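Local coordinates for SusD superfamily protein (Bacteroides fragilis NCTC 9343, PDB 3NQP), which probably binds sugars at the outer membrane for uptake, like other SusD-type glycan-binding proteins, at residues Ile378-Glu391 with Ile438-Gln451. Sequence-based numbering, arbitrary orientation.
Sequences IFYRLPWVYLTLAE and ILHEKDKEFIQEGQ
Arg381, at the N-cap position of helix 382-396, reaches two glutamates at and beyond the end of helix 431-445, joining an antiparallel pair of helices (166° between the short segments) in the helical, TPR-related core of this SusD fold. Its NE and NH2 grip Glu449 side-on: NE lies 2.9 Å from OE2 and NH2 2.8 Å from OE1, each oxygen offering its syn lone pair, with carboxylate and guanidinium nearly coplanar. Arg381 NH1 gives an almost straight bond of 2.8 Å to the anti lone pair of Glu445 OE2, whose carboxylate is turned 51° out of the guanidinium plane. A long, flat cation suits this place because one group can serve both acids, while Phe446 CE1 lies over one of its faces.

Being flat, the Phe446 ring can lay its edge against the backbone of Pro383 and Trp384, CZ standing 3.6 Å from Trp384 CB, and the indole turns an edge toward the phenyl face. Farther along, Leu387 CD1 rests on the aliphatic part of Lys442, 3.8 Å from CG, and Ile438 CD1 packs against Ala390, whose single methyl lets it come close to the helix backbone at Ala390 O.

Second-shell charges hold the acids: Arg333 and Arg412 pair with Glu445, Lys360 with Glu449, and Glu264 gives Arg381 another partner. Lys442, bent about CG-CD (chi3 76°), sends NZ to Asp455 and, at 2.8 Å, to an in-plane lone pair of Gln451 OE1. That oxygen also meets the indole edge, accepting a weak bond from Trp384 NE1 at 3.0 Å.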
loop_
_atom_site.group_PDB
_atom_site.type_symbol
_atom_site.label_atom_id
_atom_site.label_comp_id
_atom_site.label_asym_id
_atom_site.label_seq_id
_atom_site.Cartn_x
_atom_site.Cartn_y
_atom_site.Cartn_z
ATOM N N ILE A 378 -4.401 2.124 6.440
ATOM C CA ILE A 378 -4.253 0.687 6.776
ATOM C C ILE A 378 -3.136 0.161 5.913
ATOM O O ILE A 378 -3.182 0.361 4.693
ATOM C CB ILE A 378 -5.548 -0.109 6.454
ATOM C CG1 ILE A 378 -6.718 0.507 7.229
ATOM C CG2 ILE A 378 -5.307 -1.638 6.700
ATOM C CD1 ILE A 378 -8.123 0.030 6.879
ATOM N N PHE A 379 -2.119 -0.446 6.533
ATOM C CA PHE A 379 -1.039 -1.097 5.825
ATOM C C PHE A 379 -1.317 -2.591 5.644
ATOM O O PHE A 379 -1.048 -3.114 4.583
ATOM C CB PHE A 379 0.293 -0.919 6.576
ATOM C CG PHE A 379 0.896 0.444 6.454
ATOM C CD1 PHE A 379 0.280 1.471 5.760
ATOM C CD2 PHE A 379 2.095 0.694 7.081
ATOM C CE1 PHE A 379 0.893 2.721 5.658
ATOM C CE2 PHE A 379 2.713 1.927 6.978
ATOM C CZ PHE A 379 2.127 2.933 6.278
ATOM N N TYR A 380 -1.836 -3.274 6.668
ATOM C CA TYR A 380 -2.215 -4.689 6.529
ATOM C C TYR A 380 -3.601 -4.910 7.115
ATOM O O TYR A 380 -3.825 -4.507 8.250
ATOM C CB TYR A 380 -1.268 -5.605 7.265
ATOM C CG TYR A 380 0.136 -5.533 6.797
ATOM C CD1 TYR A 380 0.471 -5.985 5.512
ATOM C CD2 TYR A 380 1.135 -4.985 7.583
ATOM C CE1 TYR A 380 1.728 -5.937 5.046
ATOM C CE2 TYR A 380 2.459 -4.931 7.101
ATOM C CZ TYR A 380 2.740 -5.402 5.821
ATOM O OH TYR A 380 4.017 -5.394 5.284
ATOM N N ARG A 381 -4.493 -5.537 6.343
ATOM C CA ARG A 381 -5.773 -6.048 6.881
ATOM C C ARG A 381 -6.071 -7.460 6.307
ATOM O O ARG A 381 -5.373 -7.941 5.406
ATOM C CB ARG A 381 -6.886 -5.051 6.603
ATOM C CG ARG A 381 -7.079 -4.693 5.193
ATOM C CD ARG A 381 -8.271 -3.754 5.033
ATOM N NE ARG A 381 -8.440 -3.348 3.648
ATOM C CZ ARG A 381 -9.251 -3.922 2.744
ATOM N NH1 ARG A 381 -10.025 -4.964 3.020
ATOM N NH2 ARG A 381 -9.286 -3.435 1.523
ATOM N N LEU A 382 -7.063 -8.140 6.845
ATOM C CA LEU A 382 -7.173 -9.581 6.616
ATOM C C LEU A 382 -7.346 -9.997 5.137
ATOM O O LEU A 382 -6.730 -10.972 4.743
ATOM C CB LEU A 382 -8.295 -10.174 7.499
ATOM C CG LEU A 382 -8.219 -11.649 7.840
ATOM C CD1 LEU A 382 -6.888 -11.882 8.663
ATOM C CD2 LEU A 382 -9.518 -12.052 8.633
ATOM N N PRO A 383 -8.182 -9.301 4.308
ATOM C CA PRO A 383 -8.267 -9.750 2.916
ATOM C C PRO A 383 -6.931 -9.696 2.138
ATOM O O PRO A 383 -6.744 -10.455 1.161
ATOM C CB PRO A 383 -9.308 -8.792 2.268
ATOM C CG PRO A 383 -10.173 -8.342 3.427
ATOM C CD PRO A 383 -9.138 -8.227 4.584
ATOM N N TRP A 384 -6.016 -8.834 2.557
ATOM C CA TRP A 384 -4.644 -8.850 1.997
ATOM C C TRP A 384 -3.990 -10.200 2.301
ATOM O O TRP A 384 -3.291 -10.762 1.455
ATOM C CB TRP A 384 -3.810 -7.656 2.502
ATOM C CG TRP A 384 -2.374 -7.658 2.018
ATOM C CD1 TRP A 384 -1.882 -7.055 0.907
ATOM C CD2 TRP A 384 -1.284 -8.278 2.653
ATOM N NE1 TRP A 384 -0.539 -7.283 0.787
ATOM C CE2 TRP A 384 -0.146 -8.051 1.847
ATOM C CE3 TRP A 384 -1.151 -9.051 3.821
ATOM C CZ2 TRP A 384 1.117 -8.554 2.175
ATOM C CZ3 TRP A 384 0.085 -9.509 4.162
ATOM C CH2 TRP A 384 1.202 -9.273 3.347
ATOM N N VAL A 385 -4.216 -10.727 3.499
ATOM C CA VAL A 385 -3.584 -11.983 3.912
ATOM C C VAL A 385 -4.154 -13.092 3.012
ATOM O O VAL A 385 -3.411 -13.891 2.410
ATOM C CB VAL A 385 -3.709 -12.280 5.438
ATOM C CG1 VAL A 385 -3.121 -13.634 5.738
ATOM C CG2 VAL A 385 -3.047 -11.138 6.334
ATOM N N TYR A 386 -5.468 -13.080 2.855
ATOM C CA TYR A 386 -6.099 -14.015 1.953
ATOM C C TYR A 386 -5.600 -13.971 0.498
ATOM O O TYR A 386 -5.352 -15.021 -0.080
ATOM C CB TYR A 386 -7.626 -13.802 1.916
ATOM C CG TYR A 386 -8.425 -14.023 3.183
ATOM C CD1 TYR A 386 -8.087 -14.992 4.117
ATOM C CD2 TYR A 386 -9.652 -13.355 3.349
ATOM C CE1 TYR A 386 -8.876 -15.202 5.252
ATOM C CE2 TYR A 386 -10.424 -13.556 4.470
ATOM C CZ TYR A 386 -10.050 -14.500 5.397
ATOM O OH TYR A 386 -10.829 -14.689 6.482
ATOM N N LEU A 387 -5.505 -12.784 -0.115
ATOM C CA LEU A 387 -5.108 -12.721 -1.533
ATOM C C LEU A 387 -3.611 -13.009 -1.714
ATOM O O LEU A 387 -3.186 -13.486 -2.763
ATOM C CB LEU A 387 -5.569 -11.404 -2.171
ATOM C CG LEU A 387 -7.125 -11.336 -2.261
ATOM C CD1 LEU A 387 -7.520 -9.946 -2.661
ATOM C CD2 LEU A 387 -7.699 -12.394 -3.212
ATOM N N THR A 388 -2.825 -12.737 -0.687
ATOM C CA THR A 388 -1.413 -13.079 -0.684
ATOM C C THR A 388 -1.250 -14.633 -0.611
ATOM O O THR A 388 -0.424 -15.217 -1.337
ATOM C CB THR A 388 -0.628 -12.294 0.436
ATOM O OG1 THR A 388 -0.895 -10.872 0.354
ATOM C CG2 THR A 388 0.864 -12.498 0.288
ATOM N N LEU A 389 -2.049 -15.298 0.231
ATOM C CA LEU A 389 -2.083 -16.764 0.304
ATOM C C LEU A 389 -2.641 -17.360 -0.972
ATOM O O LEU A 389 -2.193 -18.413 -1.398
ATOM C CB LEU A 389 -2.907 -17.219 1.511
ATOM C CG LEU A 389 -2.180 -17.135 2.854
ATOM C CD1 LEU A 389 -3.119 -17.267 4.043
ATOM C CD2 LEU A 389 -1.084 -18.154 2.923
ATOM N N ALA A 390 -3.590 -16.672 -1.620
ATOM C CA ALA A 390 -4.052 -17.109 -2.940
ATOM C C ALA A 390 -2.895 -17.143 -3.969
ATOM O O ALA A 390 -2.780 -18.079 -4.789
ATOM C CB ALA A 390 -5.195 -16.237 -3.439
ATOM N N GLU A 391 -2.068 -16.098 -3.952
ATOM C CA GLU A 391 -0.934 -16.026 -4.856
ATOM C C GLU A 391 0.070 -17.159 -4.571
ATOM O O GLU A 391 0.560 -17.782 -5.500
ATOM C CB GLU A 391 -0.263 -14.665 -4.766
ATOM C CG GLU A 391 0.877 -14.490 -5.758
ATOM C CD GLU A 391 1.384 -13.076 -5.794
ATOM O OE1 GLU A 391 0.580 -12.183 -5.438
ATOM O OE2 GLU A 391 2.570 -12.880 -6.175
ATOM N N ILE A 438 -6.401 -12.924 -9.249
ATOM C CA ILE A 438 -5.906 -12.479 -7.935
ATOM C C ILE A 438 -5.561 -10.995 -8.073
ATOM O O ILE A 438 -5.990 -10.178 -7.259
ATOM C CB ILE A 438 -4.689 -13.294 -7.436
ATOM C CG1 ILE A 438 -5.080 -14.744 -7.073
ATOM C CG2 ILE A 438 -4.014 -12.605 -6.197
ATOM C CD1 ILE A 438 -3.793 -15.704 -6.993
ATOM N N LEU A 439 -4.855 -10.637 -9.146
ATOM C CA LEU A 439 -4.546 -9.217 -9.404
ATOM C C LEU A 439 -5.806 -8.390 -9.466
ATOM O O LEU A 439 -5.896 -7.337 -8.858
ATOM C CB LEU A 439 -3.728 -9.029 -10.700
ATOM C CG LEU A 439 -3.549 -7.585 -11.267
ATOM C CD1 LEU A 439 -2.619 -6.811 -10.422
ATOM C CD2 LEU A 439 -3.044 -7.644 -12.741
ATOM N N HIS A 440 -6.794 -8.869 -10.212
ATOM C CA HIS A 440 -7.987 -8.056 -10.451
ATOM C C HIS A 440 -8.849 -7.960 -9.189
ATOM O O HIS A 440 -9.529 -6.991 -9.015
ATOM C CB HIS A 440 -8.783 -8.568 -11.648
ATOM C CG HIS A 440 -8.098 -8.352 -12.971
ATOM N ND1 HIS A 440 -8.346 -9.140 -14.082
ATOM C CD2 HIS A 440 -7.141 -7.464 -13.345
ATOM C CE1 HIS A 440 -7.583 -8.724 -15.081
ATOM N NE2 HIS A 440 -6.852 -7.705 -14.667
ATOM N N GLU A 441 -8.759 -8.956 -8.299
ATOM C CA GLU A 441 -9.404 -8.854 -7.000
ATOM C C GLU A 441 -8.680 -7.856 -6.087
ATOM O O GLU A 441 -9.306 -7.097 -5.390
ATOM C CB GLU A 441 -9.510 -10.238 -6.341
ATOM C CG GLU A 441 -10.690 -10.348 -5.357
ATOM C CD GLU A 441 -12.022 -10.093 -5.989
ATOM O OE1 GLU A 441 -12.226 -10.530 -7.140
ATOM O OE2 GLU A 441 -12.837 -9.416 -5.345
ATOM N N LYS A 442 -7.350 -7.890 -6.069
ATOM C CA LYS A 442 -6.566 -6.845 -5.391
ATOM C C LYS A 442 -6.854 -5.451 -5.968
ATOM O O LYS A 442 -6.928 -4.489 -5.222
ATOM C CB LYS A 442 -5.069 -7.153 -5.470
ATOM C CG LYS A 442 -4.662 -8.284 -4.538
ATOM C CD LYS A 442 -3.124 -8.382 -4.302
ATOM C CE LYS A 442 -2.673 -7.267 -3.337
ATOM N NZ LYS A 442 -1.191 -7.394 -3.010
ATOM N N ASP A 443 -7.032 -5.362 -7.284
ATOM C CA ASP A 443 -7.304 -4.088 -7.947
ATOM C C ASP A 443 -8.595 -3.467 -7.444
ATOM O O ASP A 443 -8.702 -2.259 -7.344
ATOM C CB ASP A 443 -7.452 -4.283 -9.477
ATOM C CG ASP A 443 -6.126 -4.443 -10.190
ATOM O OD1 ASP A 443 -5.057 -4.212 -9.555
ATOM O OD2 ASP A 443 -6.175 -4.857 -11.382
ATOM N N LYS A 444 -9.592 -4.306 -7.206
ATOM C CA LYS A 444 -10.862 -3.872 -6.647
ATOM C C LYS A 444 -10.855 -3.649 -5.136
ATOM O O LYS A 444 -11.509 -2.703 -4.637
ATOM C CB LYS A 444 -11.939 -4.866 -6.974
ATOM C CG LYS A 444 -12.361 -4.892 -8.411
ATOM C CD LYS A 444 -13.347 -6.052 -8.593
ATOM C CE LYS A 444 -13.595 -6.281 -10.051
ATOM N NZ LYS A 444 -14.670 -7.260 -10.257
ATOM N N GLU A 445 -10.155 -4.533 -4.411
ATOM C CA GLU A 445 -10.204 -4.559 -2.944
ATOM C C GLU A 445 -9.381 -3.408 -2.338
ATOM O O GLU A 445 -9.750 -2.842 -1.296
ATOM C CB GLU A 445 -9.701 -5.909 -2.418
ATOM C CG GLU A 445 -9.790 -6.174 -0.924
ATOM C CD GLU A 445 -11.233 -6.212 -0.400
ATOM O OE1 GLU A 445 -12.164 -6.432 -1.186
ATOM O OE2 GLU A 445 -11.416 -6.020 0.797
ATOM N N PHE A 446 -8.276 -3.082 -2.991
ATOM C CA PHE A 446 -7.234 -2.236 -2.407
ATOM C C PHE A 446 -6.957 -0.897 -3.134
ATOM O O PHE A 446 -5.850 -0.369 -3.124
ATOM C CB PHE A 446 -5.956 -3.035 -2.323
ATOM C CG PHE A 446 -6.040 -4.201 -1.449
ATOM C CD1 PHE A 446 -6.261 -4.049 -0.083
ATOM C CD2 PHE A 446 -5.907 -5.494 -1.960
ATOM C CE1 PHE A 446 -6.366 -5.154 0.731
ATOM C CE2 PHE A 446 -5.995 -6.588 -1.127
ATOM C CZ PHE A 446 -6.233 -6.410 0.219
ATOM N N ILE A 447 -7.987 -0.343 -3.728
ATOM C CA ILE A 447 -7.933 1.026 -4.246
ATOM C C ILE A 447 -7.490 1.964 -3.122
ATOM O O ILE A 447 -8.080 1.983 -2.046
ATOM C CB ILE A 447 -9.290 1.453 -4.860
ATOM C CG1 ILE A 447 -9.511 0.693 -6.190
ATOM C CG2 ILE A 447 -9.315 2.988 -5.135
ATOM C CD1 ILE A 447 -10.833 0.920 -6.850
ATOM N N GLN A 448 -6.405 2.695 -3.383
ATOM C CA GLN A 448 -5.885 3.695 -2.491
ATOM C C GLN A 448 -5.200 3.071 -1.265
ATOM O O GLN A 448 -5.062 3.731 -0.264
ATOM C CB GLN A 448 -6.976 4.681 -2.058
ATOM C CG GLN A 448 -6.439 6.042 -1.688
ATOM C CD GLN A 448 -7.516 6.961 -1.185
ATOM O OE1 GLN A 448 -8.112 6.711 -0.137
ATOM N NE2 GLN A 448 -7.743 8.066 -1.912
ATOM N N GLU A 449 -4.801 1.798 -1.392
ATOM C CA GLU A 449 -4.152 1.017 -0.324
ATOM C C GLU A 449 -2.801 0.433 -0.785
ATOM O O GLU A 449 -2.220 -0.413 -0.115
ATOM C CB GLU A 449 -5.105 -0.060 0.184
ATOM C CG GLU A 449 -6.193 0.430 1.104
ATOM C CD GLU A 449 -7.024 -0.713 1.601
ATOM O OE1 GLU A 449 -7.981 -1.108 0.849
ATOM O OE2 GLU A 449 -6.702 -1.238 2.715
ATOM N N GLY A 450 -2.260 0.962 -1.881
ATOM C CA GLY A 450 -0.823 0.875 -2.142
ATOM C C GLY A 450 -0.289 -0.474 -2.616
ATOM O O GLY A 450 0.853 -0.837 -2.308
ATOM N N GLN A 451 -1.103 -1.227 -3.347
ATOM C CA GLN A 451 -0.667 -2.530 -3.805
ATOM C C GLN A 451 -0.282 -2.680 -5.299
ATOM O O GLN A 451 0.601 -3.512 -5.646
ATOM C CB GLN A 451 -1.744 -3.553 -3.499
ATOM C CG GLN A 451 -2.121 -3.671 -2.014
ATOM C CD GLN A 451 -0.985 -4.135 -1.164
ATOM O OE1 GLN A 451 -0.437 -5.228 -1.352
ATOM N NE2 GLN A 451 -0.577 -3.278 -0.222
HETATM O O HOH W 1 -4.185 -1.891 3.249
HETATM O O HOH W 2 -1.265 -1.519 2.260
HETATM O O HOH W 3 -0.338 -9.787 -2.111
#